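Local coordinates for probable transcriptional regulator, LysR family protein (Rhodococcus sp., PDB 2QL3), which probably acts as a DNA-binding transcription factor, this piece being its C-terminal effector-binding domain, which in LysR-type regulators generally senses a small-molecule signal, at residues 17-22 with 57-62; 104-109 with 116-121; 122-127 with 175-180; 139-144 with 152-157. One frame throughout, in Å; residues are numbered along the deposited sequence.

In the fold
From the N terminus, contact 1 closes first: strand 57-61 comes back to the start of helix 20-30, inside the lobe that carries strand 5-11. Contact 2 follows in series, a short closure within the unit of strand 106-109, helix 114-125 and strand 131-135. Contact 3 then takes the end of that same helix to the 175-180 loop, and contact 4, helix 138-147 against strand 152-154, is nested inside the long loop that contact 3 closes. Contacts 2 and 4 touch where Val107 O meets Thr152 OG1 and Ala118 meets Leu153. Gln156 joins contact 4 to Thr18 and Tyr61 of contact 1, and both these contacts reach the second subunit.

Contact 1 (17-22 with 57-62); sequences PTILPS and VAIVYD
The backbones are closest at Leu20 and Ile59, whose CA atoms lie 8.0 Å apart. Ile19, last residue before helix 20-30, and Leu20, its first, come up here against Ile59 in the middle of strand 57-61. Ile59 directs its CB at the helix start and receives both partners. From Leu20 one branch does the work: CD2 sits 3.9 Å from Ile59 CB and equally close to its CG2, with CG1 just beyond. The two side chains run past each other in opposite directions, so the leucine methyl lies alongside the branch point of the isoleucine. Ile19 comes in at a slant, and its CG2 meets Ile59 CG2 at 4.0 Å. That methyl of Ile59 is set anti to the backbone N (CG1 at chi1 -55°), which turns it to the helix start, where it touches both Leu20 CD2 and Ile19 CG2.

This is helix-on-sheet packing in the first lobe of the periplasmic-binding-protein type fold of LysR effector domains, where strand 57-61 lies between parallel strand 5-11 and antiparallel strand 182-189. Cys11 of the former touches both Leu20 and Ile59, while Val186 of the latter packs on Ile59 and Val184 on Ile19. Next to this apolar patch, Thr18 OG1 is hydrogen-bonded to Ala14 O, and Pro21 packs against Glu165 of the second subunit.

Contact 2 (104-109 with 116-121); sequences HPMVLL and NHAMDV
Leu108 and Met119 meet at about a right angle, methyl against methyl: CD2 of the leucine lies 3.7 Å from the terminal CE of the selenomethionine. Met119 starts off from the helix to one side of the strand, and it is the bend at chi2 (-44°) that brings its selenium and CE round to Leu108. On the strand, Leu108 holds CG anti to the backbone N (chi1 171°), which carries the fork to the helix, and while CD2 takes Met119, CD1 faces the CB of Ala118 at 4.3 Å. Met106, likewise a selenomethionine, two residues earlier on the same face, stretches out with all three torsions near anti and brings its CE to 4.4 Å from Ala118 CB. The small alanine is approached by both strand side chains, and the contact is wholly apolar.

The axes of strand 106-109 and helix 116-121 approach to 9.2 Å, with their directions 139° apart, as expected when a helix runs back over the strand it follows. This is the first half of a beta-alpha-beta unit completed by strand 131-135, which pairs in parallel with strand 106-109. Leu153 of strand 152-154 packs on Met106 and Ala118, and helix 138-147 meets Val107 through Phe144 and Val145.

Contact 3 (122-127 with 175-180); sequences CREAGF and AEPKPA
Pro177 points its CG at one face of the Glu124 carboxylate, nearly over Glu124 CD at 3.8 Å and 3.9 Å from OE1. Just past the helix end, the ring of Phe127 has Cys122 CB over one face, 4.0 Å above the plane and towards the rim. The aliphatic part of the glutamate joins in, with Glu124 CG also 3.9 Å from Pro177 CG, the two side chains running antiparallel alongside each other. The second oxygen, OE2, looks on to the backbone of the next proline and lies 4.1 Å from Pro179 CA. Beyond CG the glutamate is extended, which carries its acid group across to the loop.

Helix 114-125 ends here in a Schellman motif. Gly126 takes up positive phi (106°), and two backbone bonds run back into the last turn, Phe127 N to Cys122 O at 3.2 Å and Gly126 N to Arg123 O. The opposing 175-180 segment is the irregular link from strand 169-173 to strand 182-189, and the peptide bond before Pro177 is cis. Glu176 O is held by Arg97, and Pro179 packs on Glu78 and Pro79 of strand 69-84.

Contact 4 (139-144 with 152-157); sequences ETARAF and TLLLQR
Apolar packing joins the two segments, and Leu154 carries it from the strand. Its CD1 touches the CG of Arg142 at 3.7 Å, the two side chains crossing at about a right angle, so the leucine meets the aliphatic stem of the arginine well short of its charge. Its other branch, CD2, faces Ala141 CB at 4.4 Å. Leu154 CG stands anti to the carbonyl carbon (chi1 -65°), which turns the fork of the side chain to the helix. The backbones draw closest a little earlier, where the CA atoms of Ala141 and Thr152 are 7.1 Å apart.

Charge pairing takes over along the helix. Arg142 bends at chi3 (76°), swinging its guanidinium back one turn to Glu139, where NH2 is bonded to OE2 at 2.9 Å in a salt bridge. The bond is fairly straight, 160° at the hydrogen; OE2 offers its syn lone pair and lies in the guanidinium plane.

Further hydrogen bonds fix both partners. Arg142 NH2 also reaches Val162 O, Glu139 OE1 accepts from Tyr164 N, and Glu139 OE2 is bonded to Tyr164 OH of the second subunit. Several grips on this buried pair probably keep both residues charged. A phosphate ion, probably from the crystallisation liquor, makes a long, weak ion pair with Arg142.

The same helix meets the second subunit through Thr140, Ala143 and Phe144, while its face packed on strand 152-154, itself antiparallel to strand 69-84, belongs to the second alpha/beta lobe of the LysR effector domain.

Contact 1 (17-22 with 57-62)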
loop_
_atom_site.group_PDB
_atom_site.type_symbol
_atom_site.label_atom_id
_atom_site.label_comp_id
_atom_site.label_asym_id
_atom_site.label_seq_id
_atom_site.Cartn_x
_atom_site.Cartn_y
_atom_site.Cartn_z
ATOM N N PRO A 17 0.301 -7.590 -2.824
ATOM C CA PRO A 17 -0.585 -7.453 -4.045
ATOM C C PRO A 17 -0.009 -7.929 -5.390
ATOM O O PRO A 17 -0.719 -8.025 -6.369
ATOM C CB PRO A 17 -0.849 -5.952 -4.133
ATOM C CG PRO A 17 0.204 -5.291 -3.269
ATOM C CD PRO A 17 0.994 -6.324 -2.502
ATOM N N THR A 18 1.280 -8.255 -5.419
ATOM C CA THR A 18 1.946 -8.501 -6.690
ATOM C C THR A 18 2.137 -9.997 -6.893
ATOM O O THR A 18 1.811 -10.524 -7.973
ATOM C CB THR A 18 3.296 -7.783 -6.775
ATOM O OG1 THR A 18 4.060 -8.115 -5.621
ATOM C CG2 THR A 18 3.100 -6.290 -6.717
ATOM N N ILE A 19 2.659 -10.675 -5.868
ATOM C CA ILE A 19 2.980 -12.087 -5.982
ATOM C C ILE A 19 1.975 -13.061 -5.300
ATOM O O ILE A 19 1.593 -14.106 -5.859
ATOM C CB ILE A 19 4.468 -12.276 -5.537
ATOM C CG1 ILE A 19 5.322 -12.007 -6.794
ATOM C CG2 ILE A 19 4.722 -13.645 -5.073
ATOM C CD1 ILE A 19 6.749 -11.555 -6.543
ATOM N N LEU A 20 1.515 -12.656 -4.133
ATOM C CA LEU A 20 0.704 -13.453 -3.270
ATOM C C LEU A 20 -0.707 -13.787 -3.765
ATOM O O LEU A 20 -1.136 -14.895 -3.562
ATOM C CB LEU A 20 0.634 -12.850 -1.899
ATOM C CG LEU A 20 1.670 -13.321 -0.874
ATOM C CD1 LEU A 20 1.451 -14.782 -0.431
ATOM C CD2 LEU A 20 3.056 -13.068 -1.393
ATOM N N PRO A 21 -1.408 -12.842 -4.412
ATOM C CA PRO A 21 -2.809 -13.158 -4.780
ATOM C C PRO A 21 -2.969 -14.413 -5.622
ATOM O O PRO A 21 -3.744 -15.282 -5.225
ATOM C CB PRO A 21 -3.264 -11.922 -5.524
ATOM C CG PRO A 21 -2.389 -10.760 -4.881
ATOM C CD PRO A 21 -1.039 -11.455 -4.762
ATOM N N SER A 22 -2.225 -14.546 -6.740
ATOM C CA SER A 22 -2.382 -15.734 -7.581
ATOM C C SER A 22 -1.864 -17.009 -6.931
ATOM O O SER A 22 -2.392 -18.072 -7.175
ATOM C CB SER A 22 -1.782 -15.570 -9.001
ATOM O OG SER A 22 -0.428 -15.179 -8.913
ATOM N N VAL A 57 6.037 -20.611 6.351
ATOM C CA VAL A 57 6.838 -20.161 5.218
ATOM C C VAL A 57 6.667 -18.648 5.075
ATOM O O VAL A 57 5.760 -18.049 5.661
ATOM C CB VAL A 57 6.466 -20.878 3.869
ATOM C CG1 VAL A 57 6.679 -22.396 3.964
ATOM C CG2 VAL A 57 5.034 -20.594 3.458
ATOM N N ALA A 58 7.606 -18.044 4.357
ATOM C CA ALA A 58 7.601 -16.607 4.058
ATOM C C ALA A 58 7.920 -16.431 2.561
ATOM O O ALA A 58 8.763 -17.184 1.978
ATOM C CB ALA A 58 8.671 -15.914 4.927
ATOM N N ILE A 59 7.244 -15.477 1.935
ATOM C CA ILE A 59 7.572 -15.038 0.607
ATOM C C ILE A 59 8.283 -13.708 0.776
ATOM O O ILE A 59 7.705 -12.743 1.271
ATOM C CB ILE A 59 6.333 -14.817 -0.263
ATOM C CG1 ILE A 59 5.448 -16.095 -0.292
ATOM C CG2 ILE A 59 6.729 -14.341 -1.662
ATOM C CD1 ILE A 59 6.127 -17.327 -0.786
ATOM N N VAL A 60 9.565 -13.662 0.399
ATOM C CA VAL A 60 10.396 -12.491 0.701
ATOM C C VAL A 60 11.376 -12.160 -0.411
ATOM O O VAL A 60 11.684 -13.004 -1.246
ATOM C CB VAL A 60 11.223 -12.661 2.035
ATOM C CG1 VAL A 60 10.324 -12.619 3.209
ATOM C CG2 VAL A 60 12.040 -13.952 2.045
ATOM N N TYR A 61 11.892 -10.932 -0.419
ATOM C CA TYR A 61 13.085 -10.687 -1.206
ATOM C C TYR A 61 14.282 -11.339 -0.545
ATOM O O TYR A 61 14.451 -11.272 0.665
ATOM C CB TYR A 61 13.384 -9.202 -1.374
ATOM C CG TYR A 61 12.277 -8.312 -1.878
ATOM C CD1 TYR A 61 11.835 -8.378 -3.196
ATOM C CD2 TYR A 61 11.729 -7.336 -1.048
ATOM C CE1 TYR A 61 10.869 -7.494 -3.678
ATOM C CE2 TYR A 61 10.716 -6.473 -1.512
ATOM C CZ TYR A 61 10.303 -6.559 -2.837
ATOM O OH TYR A 61 9.328 -5.701 -3.327
ATOM N N ASP A 62 15.162 -11.938 -1.340
ATOM C CA ASP A 62 16.393 -12.518 -0.799
ATOM C C ASP A 62 17.402 -11.388 -0.680
ATOM O O ASP A 62 18.306 -11.243 -1.532
ATOM C CB ASP A 62 16.888 -13.611 -1.743
ATOM C CG ASP A 62 18.099 -14.380 -1.223
ATOM O OD1 ASP A 62 18.507 -14.303 -0.028
ATOM O OD2 ASP A 62 18.663 -15.072 -2.073
#

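Contact 2 (104-109 with 116-121)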
loop_
_atom_site.group_PDB
_atom_site.type_symbol
_atom_site.label_atom_id
_atom_site.label_comp_id
_atom_site.label_asym_id
_atom_site.label_seq_id
_atom_site.Cartn_x
_atom_site.Cartn_y
_atom_site.Cartn_z
ATOM N N HIS A 104 18.063 15.555 -8.886
ATOM C CA HIS A 104 16.583 15.655 -8.919
ATOM C C HIS A 104 16.038 15.034 -7.633
ATOM O O HIS A 104 16.643 14.077 -7.105
ATOM C CB HIS A 104 16.020 14.878 -10.104
ATOM C CG HIS A 104 16.277 15.513 -11.427
ATOM N ND1 HIS A 104 17.394 15.225 -12.189
ATOM C CD2 HIS A 104 15.550 16.402 -12.141
ATOM C CE1 HIS A 104 17.361 15.944 -13.296
ATOM N NE2 HIS A 104 16.245 16.652 -13.300
ATOM N N PRO A 105 14.896 15.564 -7.119
ATOM C CA PRO A 105 14.360 15.113 -5.840
ATOM C C PRO A 105 13.910 13.671 -5.938
ATOM O O PRO A 105 13.264 13.322 -6.903
ATOM C CB PRO A 105 13.090 15.975 -5.643
ATOM C CG PRO A 105 12.857 16.673 -6.877
ATOM C CD PRO A 105 14.081 16.633 -7.730
HETATM N N MSE A 106 14.230 12.841 -4.949
HETATM C CA MSE A 106 13.768 11.482 -4.970
HETATM C C MSE A 106 12.589 11.251 -4.009
HETATM O O MSE A 106 12.506 11.892 -2.985
HETATM C CB MSE A 106 14.948 10.501 -4.676
HETATM C CG MSE A 106 14.551 9.000 -4.770
HETATM SE SE MSE A 106 15.762 7.942 -3.657
HETATM C CE MSE A 106 15.277 6.098 -4.332
ATOM N N VAL A 107 11.678 10.331 -4.383
ATOM C CA VAL A 107 10.620 9.792 -3.515
ATOM C C VAL A 107 11.160 8.407 -3.132
ATOM O O VAL A 107 11.366 7.551 -4.003
ATOM C CB VAL A 107 9.247 9.620 -4.259
ATOM C CG1 VAL A 107 8.210 8.950 -3.362
ATOM C CG2 VAL A 107 8.701 10.944 -4.707
ATOM N N LEU A 108 11.475 8.231 -1.853
ATOM C CA LEU A 108 12.090 7.008 -1.344
ATOM C C LEU A 108 11.036 6.074 -0.734
ATOM O O LEU A 108 10.260 6.464 0.154
ATOM C CB LEU A 108 13.158 7.360 -0.302
ATOM C CG LEU A 108 13.772 6.236 0.503
ATOM C CD1 LEU A 108 14.716 5.505 -0.366
ATOM C CD2 LEU A 108 14.532 6.713 1.762
ATOM N N LEU A 109 10.993 4.844 -1.239
ATOM C CA LEU A 109 10.226 3.793 -0.575
ATOM C C LEU A 109 11.050 3.273 0.617
ATOM O O LEU A 109 12.095 2.674 0.450
ATOM C CB LEU A 109 9.902 2.656 -1.553
ATOM C CG LEU A 109 9.023 1.550 -0.891
ATOM C CD1 LEU A 109 7.658 2.143 -0.472
ATOM C CD2 LEU A 109 8.839 0.367 -1.779
ATOM N N ASN A 116 17.646 -0.036 2.286
ATOM C CA ASN A 116 19.098 -0.213 2.185
ATOM C C ASN A 116 19.462 -0.599 0.774
ATOM O O ASN A 116 20.495 -0.173 0.254
ATOM C CB ASN A 116 19.637 -1.316 3.123
ATOM C CG ASN A 116 19.635 -0.933 4.580
ATOM O OD1 ASN A 116 19.215 0.160 4.981
ATOM N ND2 ASN A 116 20.160 -1.851 5.415
ATOM N N HIS A 117 18.634 -1.440 0.141
ATOM C CA HIS A 117 18.909 -1.821 -1.261
ATOM C C HIS A 117 19.028 -0.534 -2.132
ATOM O O HIS A 117 19.971 -0.375 -2.925
ATOM C CB HIS A 117 17.790 -2.743 -1.822
ATOM C CG HIS A 117 18.008 -3.120 -3.255
ATOM N ND1 HIS A 117 17.309 -2.530 -4.297
ATOM C CD2 HIS A 117 18.926 -3.937 -3.829
ATOM C CE1 HIS A 117 17.770 -2.990 -5.445
ATOM N NE2 HIS A 117 18.745 -3.853 -5.191
ATOM N N ALA A 118 18.059 0.375 -1.948
ATOM C CA ALA A 118 17.935 1.563 -2.764
ATOM C C ALA A 118 19.130 2.484 -2.471
ATOM O O ALA A 118 19.743 2.946 -3.402
ATOM C CB ALA A 118 16.588 2.292 -2.534
HETATM N N MSE A 119 19.464 2.706 -1.193
HETATM C CA MSE A 119 20.664 3.524 -0.837
HETATM C C MSE A 119 21.932 2.879 -1.364
HETATM O O MSE A 119 22.886 3.582 -1.728
HETATM C CB MSE A 119 20.832 3.691 0.676
HETATM C CG MSE A 119 19.797 4.509 1.386
HETATM SE SE MSE A 119 19.302 6.164 0.459
HETATM C CE MSE A 119 18.252 6.972 1.931
ATOM N N ASP A 120 21.938 1.536 -1.401
ATOM C CA ASP A 120 23.086 0.755 -1.921
ATOM C C ASP A 120 23.274 0.977 -3.405
ATOM O O ASP A 120 24.383 1.190 -3.848
ATOM C CB ASP A 120 22.991 -0.785 -1.630
ATOM C CG ASP A 120 23.196 -1.160 -0.119
ATOM O OD1 ASP A 120 23.610 -0.316 0.691
ATOM O OD2 ASP A 120 22.922 -2.327 0.257
ATOM N N VAL A 121 22.191 0.964 -4.178
ATOM C CA VAL A 121 22.316 1.179 -5.623
ATOM C C VAL A 121 22.639 2.616 -6.075
ATOM O O VAL A 121 23.353 2.815 -7.050
ATOM C CB VAL A 121 21.204 0.444 -6.457
ATOM C CG1 VAL A 121 20.281 -0.405 -5.557
ATOM C CG2 VAL A 121 20.450 1.350 -7.419
#

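Contact 3 (122-127 with 175-180)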
loop_
_atom_site.group_PDB
_atom_site.type_symbol
_atom_site.label_atom_id
_atom_site.label_comp_id
_atom_site.label_asym_id
_atom_site.label_seq_id
_atom_site.Cartn_x
_atom_site.Cartn_y
_atom_site.Cartn_z
ATOM N N CYS A 122 22.136 3.621 -5.352
ATOM C CA CYS A 122 22.623 4.997 -5.574
ATOM C C CYS A 122 24.087 5.094 -5.212
ATOM O O CYS A 122 24.883 5.682 -5.950
ATOM C CB CYS A 122 21.837 6.010 -4.762
ATOM S SG CYS A 122 20.080 6.159 -5.278
ATOM N N ARG A 123 24.423 4.570 -4.035
ATOM C CA ARG A 123 25.796 4.645 -3.487
ATOM C C ARG A 123 26.723 4.129 -4.545
ATOM O O ARG A 123 27.766 4.700 -4.761
ATOM C CB ARG A 123 25.916 3.767 -2.236
ATOM C CG ARG A 123 27.095 3.981 -1.378
ATOM C CD ARG A 123 26.971 3.142 -0.143
ATOM N NE ARG A 123 28.052 2.201 -0.222
ATOM C CZ ARG A 123 27.969 0.880 -0.127
ATOM N NH1 ARG A 123 26.824 0.278 0.143
ATOM N NH2 ARG A 123 29.086 0.173 -0.258
ATOM N N GLU A 124 26.319 3.057 -5.224
ATOM C CA GLU A 124 27.170 2.441 -6.267
ATOM C C GLU A 124 27.266 3.294 -7.550
ATOM O O GLU A 124 28.292 3.306 -8.217
ATOM C CB GLU A 124 26.757 0.984 -6.550
ATOM C CG GLU A 124 25.969 0.791 -7.832
ATOM C CD GLU A 124 25.769 -0.670 -8.159
ATOM O OE1 GLU A 124 26.794 -1.378 -8.211
ATOM O OE2 GLU A 124 24.594 -1.099 -8.351
ATOM N N ALA A 125 26.211 4.036 -7.869
ATOM C CA ALA A 125 26.264 5.030 -8.961
ATOM C C ALA A 125 26.993 6.338 -8.559
ATOM O O ALA A 125 27.178 7.263 -9.401
ATOM C CB ALA A 125 24.875 5.325 -9.470
ATOM N N GLY A 126 27.398 6.423 -7.287
ATOM C CA GLY A 126 28.273 7.519 -6.800
ATOM C C GLY A 126 27.634 8.607 -5.931
ATOM O O GLY A 126 28.289 9.570 -5.590
ATOM N N PHE A 127 26.366 8.461 -5.557
ATOM C CA PHE A 127 25.681 9.557 -4.853
ATOM C C PHE A 127 24.800 9.117 -3.711
ATOM O O PHE A 127 24.534 7.913 -3.526
ATOM C CB PHE A 127 24.949 10.518 -5.813
ATOM C CG PHE A 127 23.737 9.923 -6.456
ATOM C CD1 PHE A 127 23.865 9.021 -7.520
ATOM C CD2 PHE A 127 22.459 10.256 -5.996
ATOM C CE1 PHE A 127 22.751 8.420 -8.094
ATOM C CE2 PHE A 127 21.321 9.695 -6.592
ATOM C CZ PHE A 127 21.466 8.778 -7.633
ATOM N N ALA A 175 21.280 1.582 -16.232
ATOM C CA ALA A 175 22.496 1.102 -16.828
ATOM C C ALA A 175 23.678 1.894 -16.299
ATOM O O ALA A 175 23.517 2.972 -15.675
ATOM C CB ALA A 175 22.428 1.176 -18.352
ATOM N N GLU A 176 24.853 1.343 -16.565
ATOM C CA GLU A 176 26.164 1.885 -16.164
ATOM C C GLU A 176 26.315 2.427 -14.760
ATOM O O GLU A 176 26.411 3.648 -14.593
ATOM C CB GLU A 176 26.742 2.870 -17.180
ATOM C CG GLU A 176 25.771 3.662 -17.950
ATOM C CD GLU A 176 26.151 3.728 -19.413
ATOM O OE1 GLU A 176 27.263 4.239 -19.713
ATOM O OE2 GLU A 176 25.326 3.273 -20.250
ATOM N N PRO A 177 26.396 1.519 -13.753
ATOM C CA PRO A 177 26.263 0.067 -14.001
ATOM C C PRO A 177 24.821 -0.400 -13.935
ATOM O O PRO A 177 23.954 0.279 -13.375
ATOM C CB PRO A 177 27.046 -0.559 -12.825
ATOM C CG PRO A 177 26.730 0.400 -11.656
ATOM C CD PRO A 177 26.688 1.805 -12.323
ATOM N N LYS A 178 24.574 -1.563 -14.529
ATOM C CA LYS A 178 23.307 -2.250 -14.406
ATOM C C LYS A 178 23.215 -2.705 -12.933
ATOM O O LYS A 178 24.156 -3.308 -12.430
ATOM C CB LYS A 178 23.313 -3.461 -15.359
ATOM C CG LYS A 178 21.976 -3.816 -15.920
ATOM C CD LYS A 178 21.785 -5.284 -16.154
ATOM C CE LYS A 178 20.653 -5.434 -17.151
ATOM N NZ LYS A 178 20.109 -6.811 -17.205
ATOM N N PRO A 179 22.127 -2.373 -12.214
ATOM C CA PRO A 179 21.949 -2.885 -10.852
ATOM C C PRO A 179 21.723 -4.397 -10.727
ATOM O O PRO A 179 21.246 -5.053 -11.639
ATOM C CB PRO A 179 20.744 -2.109 -10.349
ATOM C CG PRO A 179 19.976 -1.805 -11.606
ATOM C CD PRO A 179 21.044 -1.443 -12.566
ATOM N N ALA A 180 22.154 -4.929 -9.590
ATOM C CA ALA A 180 22.049 -6.348 -9.250
ATOM C C ALA A 180 20.558 -6.736 -9.265
ATOM O O ALA A 180 19.721 -5.941 -8.807
ATOM C CB ALA A 180 22.680 -6.581 -7.828
#

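Contact 4 (139-144 with 152-157)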
loop_
_atom_site.group_PDB
_atom_site.type_symbol
_atom_site.label_atom_id
_atom_site.label_comp_id
_atom_site.label_asym_id
_atom_site.label_seq_id
_atom_site.Cartn_x
_atom_site.Cartn_y
_atom_site.Cartn_z
ATOM N N GLU A 139 2.311 2.120 -3.226
ATOM C CA GLU A 139 1.478 2.944 -4.105
ATOM C C GLU A 139 1.654 4.421 -3.828
ATOM O O GLU A 139 1.534 5.231 -4.742
ATOM C CB GLU A 139 0.010 2.598 -3.987
ATOM C CG GLU A 139 -0.867 3.336 -5.030
ATOM C CD GLU A 139 -0.457 3.079 -6.499
ATOM O OE1 GLU A 139 -0.872 3.864 -7.378
ATOM O OE2 GLU A 139 0.290 2.107 -6.793
ATOM N N THR A 140 1.936 4.786 -2.579
ATOM C CA THR A 140 2.235 6.167 -2.322
ATOM C C THR A 140 3.477 6.608 -3.119
ATOM O O THR A 140 3.502 7.714 -3.677
ATOM C CB THR A 140 2.373 6.463 -0.822
ATOM O OG1 THR A 140 1.132 6.138 -0.165
ATOM C CG2 THR A 140 2.739 7.952 -0.595
ATOM N N ALA A 141 4.485 5.739 -3.211
ATOM C CA ALA A 141 5.680 6.075 -3.960
ATOM C C ALA A 141 5.317 6.267 -5.422
ATOM O O ALA A 141 5.723 7.233 -6.013
ATOM C CB ALA A 141 6.755 4.999 -3.820
ATOM N N ARG A 142 4.586 5.326 -6.009
ATOM C CA ARG A 142 4.174 5.413 -7.444
ATOM C C ARG A 142 3.290 6.598 -7.675
ATOM O O ARG A 142 3.506 7.336 -8.662
ATOM C CB ARG A 142 3.395 4.157 -7.892
ATOM C CG ARG A 142 4.195 2.902 -7.907
ATOM C CD ARG A 142 3.319 1.689 -8.319
ATOM N NE ARG A 142 3.069 1.687 -9.766
ATOM C CZ ARG A 142 1.888 1.815 -10.348
ATOM N NH1 ARG A 142 1.799 1.753 -11.675
ATOM N NH2 ARG A 142 0.798 1.994 -9.632
ATOM N N ALA A 143 2.341 6.839 -6.764
ATOM C CA ALA A 143 1.415 7.978 -6.933
ATOM C C ALA A 143 2.128 9.337 -6.847
ATOM O O ALA A 143 1.821 10.244 -7.629
ATOM C CB ALA A 143 0.318 7.930 -5.920
ATOM N N PHE A 144 3.081 9.468 -5.910
ATOM C CA PHE A 144 3.872 10.697 -5.775
ATOM C C PHE A 144 4.711 10.940 -7.054
ATOM O O PHE A 144 4.751 12.036 -7.592
ATOM C CB PHE A 144 4.776 10.661 -4.533
ATOM C CG PHE A 144 4.130 11.130 -3.238
ATOM C CD1 PHE A 144 2.786 11.035 -3.027
ATOM C CD2 PHE A 144 4.921 11.659 -2.214
ATOM C CE1 PHE A 144 2.194 11.465 -1.853
ATOM C CE2 PHE A 144 4.321 12.094 -1.014
ATOM C CZ PHE A 144 2.971 11.964 -0.829
ATOM N N THR A 152 11.561 7.607 -8.403
ATOM C CA THR A 152 11.876 6.554 -7.460
ATOM C C THR A 152 12.612 5.381 -8.075
ATOM O O THR A 152 12.851 5.327 -9.272
ATOM C CB THR A 152 10.633 6.075 -6.637
ATOM O OG1 THR A 152 11.097 5.431 -5.432
ATOM C CG2 THR A 152 9.690 5.125 -7.466
ATOM N N LEU A 153 12.973 4.429 -7.244
ATOM C CA LEU A 153 13.335 3.114 -7.765
ATOM C C LEU A 153 12.586 2.031 -7.045
ATOM O O LEU A 153 12.419 2.100 -5.833
ATOM C CB LEU A 153 14.847 2.882 -7.745
ATOM C CG LEU A 153 15.752 2.912 -6.540
ATOM C CD1 LEU A 153 16.080 1.475 -6.168
ATOM C CD2 LEU A 153 17.038 3.633 -6.883
ATOM N N LEU A 154 12.135 1.044 -7.817
ATOM C CA LEU A 154 11.234 -0.013 -7.351
ATOM C C LEU A 154 11.678 -1.358 -7.894
ATOM O O LEU A 154 12.200 -1.472 -9.013
ATOM C CB LEU A 154 9.771 0.264 -7.790
ATOM C CG LEU A 154 9.014 1.516 -7.225
ATOM C CD1 LEU A 154 7.712 1.702 -7.944
ATOM C CD2 LEU A 154 8.808 1.580 -5.672
ATOM N N LEU A 155 11.422 -2.388 -7.087
ATOM C CA LEU A 155 11.836 -3.753 -7.364
ATOM C C LEU A 155 10.724 -4.491 -8.095
ATOM O O LEU A 155 10.934 -5.591 -8.611
ATOM C CB LEU A 155 12.197 -4.494 -6.057
ATOM C CG LEU A 155 13.624 -4.270 -5.543
ATOM C CD1 LEU A 155 14.570 -5.041 -6.425
ATOM C CD2 LEU A 155 14.057 -2.811 -5.599
ATOM N N GLN A 156 9.536 -3.916 -8.089
ATOM C CA GLN A 156 8.461 -4.543 -8.807
ATOM C C GLN A 156 7.673 -3.541 -9.633
ATOM O O GLN A 156 7.704 -2.334 -9.389
ATOM C CB GLN A 156 7.521 -5.241 -7.837
ATOM C CG GLN A 156 8.222 -6.203 -6.873
ATOM C CD GLN A 156 7.226 -6.848 -6.020
ATOM O OE1 GLN A 156 6.987 -6.408 -4.876
ATOM N NE2 GLN A 156 6.561 -7.862 -6.573
ATOM N N ARG A 157 6.927 -4.076 -10.574
ATOM C CA ARG A 157 6.203 -3.273 -11.537
ATOM C C ARG A 157 4.762 -3.769 -11.673
ATOM O O ARG A 157 4.526 -4.750 -12.329
ATOM C CB ARG A 157 6.911 -3.291 -12.895
ATOM C CG ARG A 157 6.024 -2.761 -14.001
ATOM C CD ARG A 157 6.590 -1.788 -14.949
ATOM N NE ARG A 157 7.176 -2.367 -16.140
ATOM C CZ ARG A 157 7.163 -1.844 -17.374
ATOM N NH1 ARG A 157 7.802 -2.502 -18.329
ATOM N NH2 ARG A 157 6.529 -0.724 -17.706
#